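Local coordinates for protein toll-like receptor 13 (Mus musculus, PDB 4Z0C) that recognises bacterial 23S ribosomal RNA in the endosome and signals through MYD88 and TRAF6 to activate NF-kappa-B and the inflammatory response, at residues A[286-291]-A[310-315]; A[314-319]-A[336-341]; A[232-237]-A[255-260]. One frame throughout, in Å; residues are numbered along the deposited sequence.

In the fold
All three contacts join consecutive turns of the leucine-rich-repeat solenoid in the receptor ectodomain, contacts 3 and 1 where each turn leaves its short strand of the parallel array and bends into a loop. From the N terminus, contact 3 comes first: 232-237, after strand 230-232, meets 255-260, after strand 253-255, and closes a loop of 17 residues. Contact 1 then pairs 286-291 with 310-315 across helix 293-302. Contact 2 starts on Ser314 and Asp315, where contact 1 ends, continues to strand 318-319, beside 342-343, and reaches 336-341. None nests or crosses. Asn258 and Ser257 touch Lys288 and Gln287, linking contact 3 to contact 1, while contact 2 lies about 20 Å from contact 3, centre to centre.

Contact 1: A[286-291]-A[310-315]; sequences FQKNVT and LGQNSD. With NAG (2-acetamido-2-deoxy-beta-D-glucopyranose), chain O.
Two asparagines at equivalent places in adjoining repeats lie in register yet do different work: Asn313 turns its amide in among the backbone groups of the preceding turn, whereas Asn289 sends its own out to an N-acetylglucosamine. Both occupy the asparagine position of the leucine-rich-repeat consensus LxxLxLxxN, here in LRR 11 and LRR 12. With CG anti to its carbonyl carbon (chi1 -76°), Asn313 places ND2 3.0 Å from Phe286 O, in the plane of both the amide and the carbonyl. The same nitrogen donates to Leu310 O at 2.7 Å, from above that carbonyl's plane, spanning the type II turn Leu310-Asn313. Its OD1 takes Val290 N at 2.8 Å, nearly along the C=O axis, and Thr291 N weakly at 3.4 Å, fixing the rotation of the amide. Backbone joins backbone where Lys288 N donates to Gly311 O over 3.2 Å. Lys288 and Gln312 run side by side, extended and pointing the same way, with Lys288 CE 3.3 Å from Gln312 OE1; Gln287 turns its NE2 to Asp309. On the apolar side Leu310 CD2 meets the edge of the Phe286 ring, while Val290 CG1 lies over the ring centre. Asn289, the N-glycosylation site beside which this sugar is seen, has CG anti to its backbone N; as modelled, ND2 lies 2.9 Å from sugar C1, too far for the expected N-glycosidic bond, and donates to sugar O5 and Leu261 O. A water donates to Asn289 OD1 at 2.6 Å and to Thr291 O, while accepting from Asp315 N.

Contact 2: A[314-319]-A[336-341]; sequences SDLIYL and NKCQLS. With NAG (2-acetamido-2-deoxy-beta-D-glucopyranose), chain P.
Residues 338-341 run along 314-319, joined by two backbone hydrogen bonds, Gln339 N to Leu316 O at 3.1 Å, nearly along the C=O axis, and Ser341 N to Ile317 O at 2.8 Å and close to straight (167°). CA-H contacts from Ile317 to Gln339 O and from Leu340 to Ile317 O fill in between. Beneath this seam Leu340 CD2 is the central methyl: it touches Leu316 CB at 3.9 Å and, crossing obliquely, Leu319 CD1 at 3.8 Å. At Cys338, the position that leucine-rich repeats commonly give to asparagine or cysteine, SG lies 4.1 Å from Leu316 CD1. Gln339 bends at chi2 (-71°) and lays CG 3.3 Å from Ser314 O. Tyr318 points away, its CG in the crowded position between backbone N and carbonyl carbon, so that one face of its ring lies against an N-acetylglucosamine, with Tyr318 CE2 3.5 Å from the sugar O5. The contact lies in the loops of LRR 12 and LRR 13: Leu316 and Leu319 pack on helix 293-302, Leu340 N is taken by Asn362 OD1 of the next repeat, and strand 318-319 continues beside its parallel partner 342-343.

Contact 3: A[232-237]-A[255-260]; sequences NLSGTV and DLSNWE. With NAG (2-acetamido-2-deoxy-beta-D-glucopyranose), chain F.
The indole of Trp259, CG anti to the backbone N (chi1 -167°), receives Gly235 O obliquely, CE3 being its nearest ring atom at 3.3 Å, while Trp259 CB rests near Gly235 CA. The carboxylate of Asp255 is held at both oxygens. OD1 uses its syn lone pair to accept Ser257 OG at 2.8 Å and takes Ser257 N weakly. OD2 accepts N2 of the first sugar at 2.7 Å and a water, at the same 2.7 Å, that also joins Ser234 OG. So many donors probably favour the ionised acid. The amide of Asn232 carries the glycan, ND2 being bonded covalently to sugar C1 at 1.4 Å; its OD1 accepts Ser234 N in the carbonyl plane at 3.1 Å, an Asx turn, and lies against Asp255 CB. Asn232 and Asp255, both with CG anti to the backbone N, thus present their ends on the concave side of the parallel strand array of the Toll-like-receptor solenoid, and share one N-acetylglucosamine. They form a parallel bridge where strands 230-232 and 253-255 of LRR 9 and LRR 10 end. Past it, Leu233 N donates to Asp255 O at 2.9 Å, then the type II turn Leu233-Thr236 brings Gly235 N onto Ser257 O at 2.7 Å, almost straight (172°) but from above the carbonyl plane. Ser257 OG in turn takes Gln287 N of the following repeat. Away from the sugar, Leu233 and Leu256 lie side by side, pointing the same way, CD1 of the first near CD2 of the second.

Contact 1: A[286-291]-A[310-315]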
loop_
_atom_site.group_PDB
_atom_site.type_symbol
_atom_site.label_atom_id
_atom_site.label_comp_id
_atom_site.label_asym_id
_atom_site.label_seq_id
_atom_site.Cartn_x
_atom_site.Cartn_y
_atom_site.Cartn_z
ATOM N N PHE A 286 -9.549 -25.818 28.820
ATOM C CA PHE A 286 -9.912 -27.160 28.378
ATOM C C PHE A 286 -9.830 -27.240 26.845
ATOM O O PHE A 286 -10.846 -27.305 26.157
ATOM C CB PHE A 286 -11.337 -27.448 28.868
ATOM C CG PHE A 286 -11.580 -28.874 29.274
ATOM C CD1 PHE A 286 -10.681 -29.542 30.092
ATOM C CD2 PHE A 286 -12.739 -29.535 28.868
ATOM C CE1 PHE A 286 -10.908 -30.854 30.473
ATOM C CE2 PHE A 286 -12.978 -30.841 29.246
ATOM C CZ PHE A 286 -12.060 -31.501 30.050
ATOM N N GLN A 287 -8.599 -27.270 26.333
ATOM C CA GLN A 287 -8.314 -27.033 24.921
ATOM C C GLN A 287 -7.706 -28.166 24.098
ATOM O O GLN A 287 -7.100 -29.090 24.627
ATOM C CB GLN A 287 -7.374 -25.834 24.784
ATOM C CG GLN A 287 -7.936 -24.536 25.275
ATOM C CD GLN A 287 -7.026 -23.385 24.900
ATOM O OE1 GLN A 287 -5.841 -23.591 24.626
ATOM N NE2 GLN A 287 -7.585 -22.182 24.821
ATOM N N LYS A 288 -7.849 -28.035 22.776
ATOM C CA LYS A 288 -7.195 -28.914 21.805
ATOM C C LYS A 288 -7.773 -30.330 21.749
ATOM O O LYS A 288 -7.070 -31.317 21.958
ATOM C CB LYS A 288 -5.657 -28.911 21.948
ATOM C CG LYS A 288 -5.016 -27.593 21.508
ATOM C CD LYS A 288 -3.484 -27.659 21.482
ATOM C CE LYS A 288 -2.850 -26.263 21.498
ATOM N NZ LYS A 288 -1.357 -26.290 21.626
ATOM N N ASN A 289 -9.062 -30.404 21.445
ATOM C CA ASN A 289 -9.694 -31.671 21.113
ATOM C C ASN A 289 -9.761 -32.568 22.333
ATOM O O ASN A 289 -9.523 -33.778 22.289
ATOM C CB ASN A 289 -8.931 -32.338 19.974
ATOM C CG ASN A 289 -9.606 -33.560 19.456
ATOM O OD1 ASN A 289 -10.837 -33.640 19.385
ATOM N ND2 ASN A 289 -8.794 -34.556 19.123
ATOM N N VAL A 290 -10.124 -31.935 23.430
ATOM C CA VAL A 290 -10.152 -32.595 24.707
ATOM C C VAL A 290 -11.590 -33.101 24.972
ATOM O O VAL A 290 -11.801 -34.023 25.744
ATOM C CB VAL A 290 -9.588 -31.609 25.774
ATOM C CG1 VAL A 290 -10.603 -31.290 26.842
ATOM C CG2 VAL A 290 -8.317 -32.161 26.373
ATOM N N THR A 291 -12.565 -32.539 24.267
ATOM C CA THR A 291 -13.968 -32.893 24.472
ATOM C C THR A 291 -14.836 -32.640 23.231
ATOM O O THR A 291 -14.386 -32.050 22.258
ATOM C CB THR A 291 -14.572 -32.093 25.645
ATOM O OG1 THR A 291 -15.869 -32.610 25.978
ATOM C CG2 THR A 291 -14.723 -30.634 25.256
ATOM N N LEU A 310 -12.767 -23.297 25.931
ATOM C CA LEU A 310 -12.882 -24.497 25.105
ATOM C C LEU A 310 -12.233 -24.347 23.738
ATOM O O LEU A 310 -12.587 -25.054 22.802
ATOM C CB LEU A 310 -14.345 -24.902 24.946
ATOM C CG LEU A 310 -14.998 -25.563 26.167
ATOM C CD1 LEU A 310 -16.510 -25.703 25.985
ATOM C CD2 LEU A 310 -14.351 -26.907 26.431
ATOM N N GLY A 311 -11.283 -23.426 23.627
ATOM C CA GLY A 311 -10.614 -23.173 22.363
ATOM C C GLY A 311 -9.933 -24.376 21.740
ATOM O O GLY A 311 -9.380 -25.214 22.444
ATOM N N GLN A 312 -9.965 -24.439 20.412
ATOM C CA GLN A 312 -9.308 -25.494 19.634
ATOM C C GLN A 312 -9.911 -26.891 19.830
ATOM O O GLN A 312 -9.218 -27.896 19.670
ATOM C CB GLN A 312 -7.801 -25.528 19.901
ATOM C CG GLN A 312 -7.038 -24.290 19.435
ATOM C CD GLN A 312 -5.552 -24.399 19.685
ATOM O OE1 GLN A 312 -5.051 -23.983 20.726
ATOM N NE2 GLN A 312 -4.846 -25.025 18.753
ATOM N N ASN A 313 -11.190 -26.961 20.190
ATOM C CA ASN A 313 -11.896 -28.244 20.185
ATOM C C ASN A 313 -12.525 -28.538 18.832
ATOM O O ASN A 313 -13.675 -28.170 18.560
ATOM C CB ASN A 313 -12.900 -28.328 21.328
ATOM C CG ASN A 313 -12.214 -28.589 22.661
ATOM O OD1 ASN A 313 -11.613 -29.648 22.849
ATOM N ND2 ASN A 313 -12.273 -27.619 23.581
ATOM N N SER A 314 -11.741 -29.215 17.996
ATOM C CA SER A 314 -12.063 -29.417 16.595
ATOM C C SER A 314 -13.363 -30.192 16.328
ATOM O O SER A 314 -13.924 -30.113 15.235
ATOM C CB SER A 314 -10.873 -30.085 15.896
ATOM O OG SER A 314 -10.333 -31.130 16.689
ATOM N N ASP A 315 -13.850 -30.923 17.322
ATOM C CA ASP A 315 -15.103 -31.669 17.161
ATOM C C ASP A 315 -16.353 -30.849 17.481
ATOM O O ASP A 315 -17.475 -31.372 17.425
ATOM C CB ASP A 315 -15.095 -32.952 17.998
ATOM C CG ASP A 315 -14.284 -34.062 17.354
ATOM O OD1 ASP A 315 -13.956 -33.949 16.155
ATOM O OD2 ASP A 315 -13.962 -35.045 18.055
HETATM C C1 NAG O . -10.821 -36.185 17.799
HETATM C C2 NAG O . -9.653 -36.344 16.851
HETATM C C3 NAG O . -9.926 -37.654 16.135
HETATM C C4 NAG O . -10.027 -38.787 17.179
HETATM C C5 NAG O . -10.723 -38.371 18.500
HETATM C C6 NAG O . -10.304 -39.222 19.695
HETATM C C7 NAG O . -8.382 -34.665 15.619
HETATM C C8 NAG O . -8.440 -33.347 14.919
HETATM N N2 NAG O . -9.545 -35.181 15.990
HETATM O O3 NAG O . -8.908 -37.879 15.186
HETATM O O4 NAG O . -10.725 -39.882 16.608
HETATM O O5 NAG O . -10.500 -37.020 18.875
HETATM O O6 NAG O . -10.944 -38.717 20.847
HETATM O O7 NAG O . -7.303 -35.213 15.802
HETATM O O HOH W 1 -12.687 -31.857 19.959
#

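Contact 2: A[314-319]-A[336-341]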
loop_
_atom_site.group_PDB
_atom_site.type_symbol
_atom_site.label_atom_id
_atom_site.label_comp_id
_atom_site.label_asym_id
_atom_site.label_seq_id
_atom_site.Cartn_x
_atom_site.Cartn_y
_atom_site.Cartn_z
ATOM N N SER A 314 -11.741 -29.215 17.996
ATOM C CA SER A 314 -12.063 -29.417 16.595
ATOM C C SER A 314 -13.363 -30.192 16.328
ATOM O O SER A 314 -13.924 -30.113 15.235
ATOM C CB SER A 314 -10.873 -30.085 15.896
ATOM O OG SER A 314 -10.333 -31.130 16.689
ATOM N N ASP A 315 -13.850 -30.923 17.322
ATOM C CA ASP A 315 -15.103 -31.669 17.161
ATOM C C ASP A 315 -16.353 -30.849 17.481
ATOM O O ASP A 315 -17.475 -31.372 17.425
ATOM C CB ASP A 315 -15.095 -32.952 17.998
ATOM C CG ASP A 315 -14.284 -34.062 17.354
ATOM O OD1 ASP A 315 -13.956 -33.949 16.155
ATOM O OD2 ASP A 315 -13.962 -35.045 18.055
ATOM N N LEU A 316 -16.167 -29.581 17.841
ATOM C CA LEU A 316 -17.312 -28.694 18.009
ATOM C C LEU A 316 -17.620 -28.047 16.641
ATOM O O LEU A 316 -16.883 -27.174 16.168
ATOM C CB LEU A 316 -17.059 -27.631 19.085
ATOM C CG LEU A 316 -16.784 -28.068 20.529
ATOM C CD1 LEU A 316 -16.707 -26.858 21.458
ATOM C CD2 LEU A 316 -17.820 -29.095 21.035
ATOM N N ILE A 317 -18.676 -28.528 15.989
ATOM C CA ILE A 317 -19.060 -28.055 14.665
ATOM C C ILE A 317 -20.385 -27.280 14.729
ATOM O O ILE A 317 -20.575 -26.277 14.044
ATOM C CB ILE A 317 -19.141 -29.223 13.677
ATOM C CG1 ILE A 317 -17.808 -29.976 13.675
ATOM C CG2 ILE A 317 -19.527 -28.725 12.247
ATOM C CD1 ILE A 317 -17.723 -31.100 12.658
ATOM N N TYR A 318 -21.313 -27.759 15.536
ATOM C CA TYR A 318 -22.494 -26.978 15.886
ATOM C C TYR A 318 -22.833 -27.111 17.377
ATOM O O TYR A 318 -22.502 -28.114 18.027
ATOM C CB TYR A 318 -23.702 -27.348 15.025
ATOM C CG TYR A 318 -24.102 -28.803 15.084
ATOM C CD1 TYR A 318 -23.575 -29.728 14.190
ATOM C CD2 TYR A 318 -25.029 -29.250 16.024
ATOM C CE1 TYR A 318 -23.948 -31.061 14.240
ATOM C CE2 TYR A 318 -25.410 -30.586 16.085
ATOM C CZ TYR A 318 -24.861 -31.481 15.197
ATOM O OH TYR A 318 -25.231 -32.798 15.264
ATOM N N LEU A 319 -23.474 -26.079 17.914
ATOM C CA LEU A 319 -23.983 -26.109 19.271
ATOM C C LEU A 319 -25.416 -25.615 19.258
ATOM O O LEU A 319 -25.669 -24.427 19.138
ATOM C CB LEU A 319 -23.110 -25.250 20.195
ATOM C CG LEU A 319 -21.721 -25.815 20.488
ATOM C CD1 LEU A 319 -20.769 -24.701 20.912
ATOM C CD2 LEU A 319 -21.806 -26.879 21.572
ATOM N N ASN A 336 -13.146 -20.086 20.650
ATOM C CA ASN A 336 -12.314 -19.756 19.505
ATOM C C ASN A 336 -11.499 -20.937 18.915
ATOM O O ASN A 336 -11.147 -21.873 19.620
ATOM C CB ASN A 336 -11.387 -18.585 19.881
ATOM C CG ASN A 336 -10.432 -18.932 21.007
ATOM O OD1 ASN A 336 -10.848 -19.310 22.110
ATOM N ND2 ASN A 336 -9.142 -18.822 20.730
ATOM N N LYS A 337 -11.225 -20.880 17.609
ATOM C CA LYS A 337 -10.408 -21.877 16.900
ATOM C C LYS A 337 -10.960 -23.299 16.957
ATOM O O LYS A 337 -10.203 -24.257 16.871
ATOM C CB LYS A 337 -8.946 -21.905 17.383
ATOM C CG LYS A 337 -8.105 -20.650 17.180
ATOM C CD LYS A 337 -6.616 -21.033 17.312
ATOM C CE LYS A 337 -5.671 -19.868 17.617
ATOM N NZ LYS A 337 -6.311 -18.529 17.595
ATOM N N CYS A 338 -12.270 -23.438 17.104
ATOM C CA CYS A 338 -12.909 -24.737 16.914
ATOM C C CYS A 338 -13.291 -24.873 15.435
ATOM O O CYS A 338 -12.644 -24.283 14.572
ATOM C CB CYS A 338 -14.142 -24.850 17.802
ATOM S SG CYS A 338 -13.785 -24.697 19.572
ATOM N N GLN A 339 -14.337 -25.635 15.137
ATOM C CA GLN A 339 -14.809 -25.754 13.749
ATOM C C GLN A 339 -16.281 -25.375 13.656
ATOM O O GLN A 339 -17.009 -25.906 12.852
ATOM C CB GLN A 339 -14.611 -27.182 13.240
ATOM C CG GLN A 339 -13.163 -27.646 13.235
ATOM C CD GLN A 339 -12.353 -26.950 12.165
ATOM O OE1 GLN A 339 -12.797 -26.830 11.028
ATOM N NE2 GLN A 339 -11.168 -26.481 12.522
ATOM N N LEU A 340 -16.712 -24.446 14.494
ATOM C CA LEU A 340 -18.121 -24.109 14.589
ATOM C C LEU A 340 -18.618 -23.421 13.332
ATOM O O LEU A 340 -17.990 -22.466 12.851
ATOM C CB LEU A 340 -18.351 -23.199 15.790
ATOM C CG LEU A 340 -18.124 -23.856 17.158
ATOM C CD1 LEU A 340 -18.002 -22.800 18.249
ATOM C CD2 LEU A 340 -19.274 -24.847 17.459
ATOM N N SER A 341 -19.729 -23.911 12.786
ATOM C CA SER A 341 -20.379 -23.194 11.706
ATOM C C SER A 341 -21.822 -22.881 12.062
ATOM O O SER A 341 -22.476 -22.087 11.400
ATOM C CB SER A 341 -20.268 -23.946 10.376
ATOM O OG SER A 341 -20.991 -25.163 10.383
HETATM C C1 NAG P . -28.845 -29.329 15.787
HETATM C C2 NAG P . -30.284 -29.859 15.839
HETATM C C3 NAG P . -30.461 -31.151 15.034
HETATM C C4 NAG P . -29.873 -31.018 13.637
HETATM C C5 NAG P . -28.417 -30.551 13.709
HETATM C C6 NAG P . -27.831 -30.303 12.310
HETATM C C7 NAG P . -31.725 -29.515 17.828
HETATM C C8 NAG P . -32.258 -30.244 19.026
HETATM N N2 NAG P . -30.664 -30.070 17.229
HETATM O O3 NAG P . -31.826 -31.510 14.914
HETATM O O4 NAG P . -29.983 -32.262 12.964
HETATM O O5 NAG P . -28.267 -29.372 14.490
HETATM O O6 NAG P . -28.370 -29.152 11.681
HETATM O O7 NAG P . -32.266 -28.475 17.461
#

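Contact 3: A[232-237]-A[255-260]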
loop_
_atom_site.group_PDB
_atom_site.type_symbol
_atom_site.label_atom_id
_atom_site.label_comp_id
_atom_site.label_asym_id
_atom_site.label_seq_id
_atom_site.Cartn_x
_atom_site.Cartn_y
_atom_site.Cartn_z
ATOM N N ASN A 232 -1.177 -25.756 36.132
ATOM C CA ASN A 232 -1.128 -25.789 34.683
ATOM C C ASN A 232 -0.532 -27.090 34.183
ATOM O O ASN A 232 0.672 -27.312 34.288
ATOM C CB ASN A 232 -0.321 -24.591 34.159
ATOM C CG ASN A 232 -0.594 -24.303 32.696
ATOM O OD1 ASN A 232 -0.952 -25.201 31.935
ATOM N ND2 ASN A 232 -0.440 -23.037 32.300
ATOM N N LEU A 233 -1.390 -27.950 33.654
ATOM C CA LEU A 233 -0.979 -29.242 33.116
ATOM C C LEU A 233 -1.253 -29.323 31.599
ATOM O O LEU A 233 -1.472 -30.406 31.047
ATOM C CB LEU A 233 -1.730 -30.363 33.843
ATOM C CG LEU A 233 -1.437 -30.581 35.334
ATOM C CD1 LEU A 233 -2.265 -31.729 35.854
ATOM C CD2 LEU A 233 0.046 -30.775 35.644
ATOM N N SER A 234 -1.289 -28.167 30.949
ATOM C CA SER A 234 -1.528 -28.069 29.500
ATOM C C SER A 234 -0.433 -28.757 28.680
ATOM O O SER A 234 0.741 -28.385 28.768
ATOM C CB SER A 234 -1.657 -26.599 29.077
ATOM O OG SER A 234 -1.937 -26.478 27.691
ATOM N N GLY A 235 -0.815 -29.759 27.890
ATOM C CA GLY A 235 0.139 -30.467 27.050
ATOM C C GLY A 235 0.989 -31.466 27.814
ATOM O O GLY A 235 1.965 -32.012 27.288
ATOM N N THR A 236 0.617 -31.714 29.062
ATOM C CA THR A 236 1.355 -32.653 29.902
ATOM C C THR A 236 0.587 -33.953 30.030
ATOM O O THR A 236 -0.576 -33.953 30.441
ATOM C CB THR A 236 1.573 -32.093 31.300
ATOM O OG1 THR A 236 2.345 -30.892 31.210
ATOM C CG2 THR A 236 2.304 -33.106 32.162
ATOM N N VAL A 237 1.233 -35.059 29.679
ATOM C CA VAL A 237 0.562 -36.343 29.754
ATOM C C VAL A 237 0.616 -36.860 31.188
ATOM O O VAL A 237 1.640 -37.365 31.642
ATOM C CB VAL A 237 1.191 -37.372 28.805
ATOM C CG1 VAL A 237 0.137 -38.407 28.392
ATOM C CG2 VAL A 237 1.724 -36.679 27.573
ATOM N N ASP A 255 -5.600 -26.124 34.168
ATOM C CA ASP A 255 -5.446 -26.203 32.733
ATOM C C ASP A 255 -5.160 -27.654 32.388
ATOM O O ASP A 255 -4.115 -28.186 32.754
ATOM C CB ASP A 255 -4.306 -25.275 32.246
ATOM C CG ASP A 255 -4.374 -24.998 30.730
ATOM O OD1 ASP A 255 -4.964 -25.818 29.986
ATOM O OD2 ASP A 255 -3.813 -23.973 30.276
ATOM N N LEU A 256 -6.090 -28.284 31.679
ATOM C CA LEU A 256 -5.973 -29.689 31.302
ATOM C C LEU A 256 -5.909 -29.936 29.783
ATOM O O LEU A 256 -6.253 -31.029 29.310
ATOM C CB LEU A 256 -7.140 -30.486 31.912
ATOM C CG LEU A 256 -7.091 -30.714 33.428
ATOM C CD1 LEU A 256 -8.355 -31.383 33.911
ATOM C CD2 LEU A 256 -5.880 -31.560 33.769
ATOM N N SER A 257 -5.494 -28.929 29.020
ATOM C CA SER A 257 -5.464 -29.038 27.551
ATOM C C SER A 257 -4.490 -30.097 27.028
ATOM O O SER A 257 -3.466 -30.369 27.640
ATOM C CB SER A 257 -5.084 -27.682 26.947
ATOM O OG SER A 257 -5.891 -26.634 27.473
ATOM N N ASN A 258 -4.791 -30.672 25.873
ATOM C CA ASN A 258 -3.853 -31.591 25.231
ATOM C C ASN A 258 -2.681 -30.815 24.645
ATOM O O ASN A 258 -2.776 -29.602 24.462
ATOM C CB ASN A 258 -4.541 -32.344 24.093
ATOM C CG ASN A 258 -5.580 -33.312 24.581
ATOM O OD1 ASN A 258 -5.477 -33.844 25.687
ATOM N ND2 ASN A 258 -6.605 -33.541 23.762
ATOM N N TRP A 259 -1.607 -31.516 24.284
ATOM C CA TRP A 259 -0.549 -30.886 23.505
ATOM C C TRP A 259 -1.017 -30.709 22.060
ATOM O O TRP A 259 -0.941 -29.607 21.511
ATOM C CB TRP A 259 0.736 -31.708 23.523
ATOM C CG TRP A 259 1.912 -30.943 22.990
ATOM C CD1 TRP A 259 1.929 -30.092 21.919
ATOM C CD2 TRP A 259 3.234 -30.912 23.543
ATOM N NE1 TRP A 259 3.181 -29.556 21.757
ATOM C CE2 TRP A 259 4.003 -30.041 22.741
ATOM C CE3 TRP A 259 3.850 -31.549 24.634
ATOM C CZ2 TRP A 259 5.357 -29.787 22.995
ATOM C CZ3 TRP A 259 5.194 -31.297 24.881
ATOM C CH2 TRP A 259 5.933 -30.425 24.066
ATOM N N GLU A 260 -1.474 -31.812 21.461
ATOM C CA GLU A 260 -1.991 -31.845 20.092
ATOM C C GLU A 260 -3.383 -32.476 20.021
ATOM O O GLU A 260 -3.801 -33.195 20.926
ATOM C CB GLU A 260 -1.042 -32.612 19.165
ATOM C CG GLU A 260 0.285 -31.929 18.911
ATOM C CD GLU A 260 0.122 -30.553 18.275
ATOM O OE1 GLU A 260 -0.891 -30.341 17.566
ATOM O OE2 GLU A 260 1.011 -29.689 18.480
HETATM C C1 NAG F . -0.613 -22.862 30.872
HETATM C C2 NAG F . -1.394 -21.573 30.659
HETATM C C3 NAG F . -1.503 -21.212 29.176
HETATM C C4 NAG F . -0.132 -21.289 28.528
HETATM C C5 NAG F . 0.348 -22.721 28.741
HETATM C C6 NAG F . 1.599 -23.087 27.964
HETATM C C7 NAG F . -3.117 -20.857 32.131
HETATM C C8 NAG F . -4.526 -20.964 32.633
HETATM N N2 NAG F . -2.713 -21.739 31.230
HETATM O O3 NAG F . -2.068 -19.935 29.012
HETATM O O4 NAG F . -0.210 -20.922 27.173
HETATM O O5 NAG F . 0.588 -22.833 30.122
HETATM O O6 NAG F . 2.459 -21.974 28.023
HETATM O O7 NAG F . -2.356 -19.978 32.525
HETATM O O HOH W 2 -3.348 -23.909 27.569
#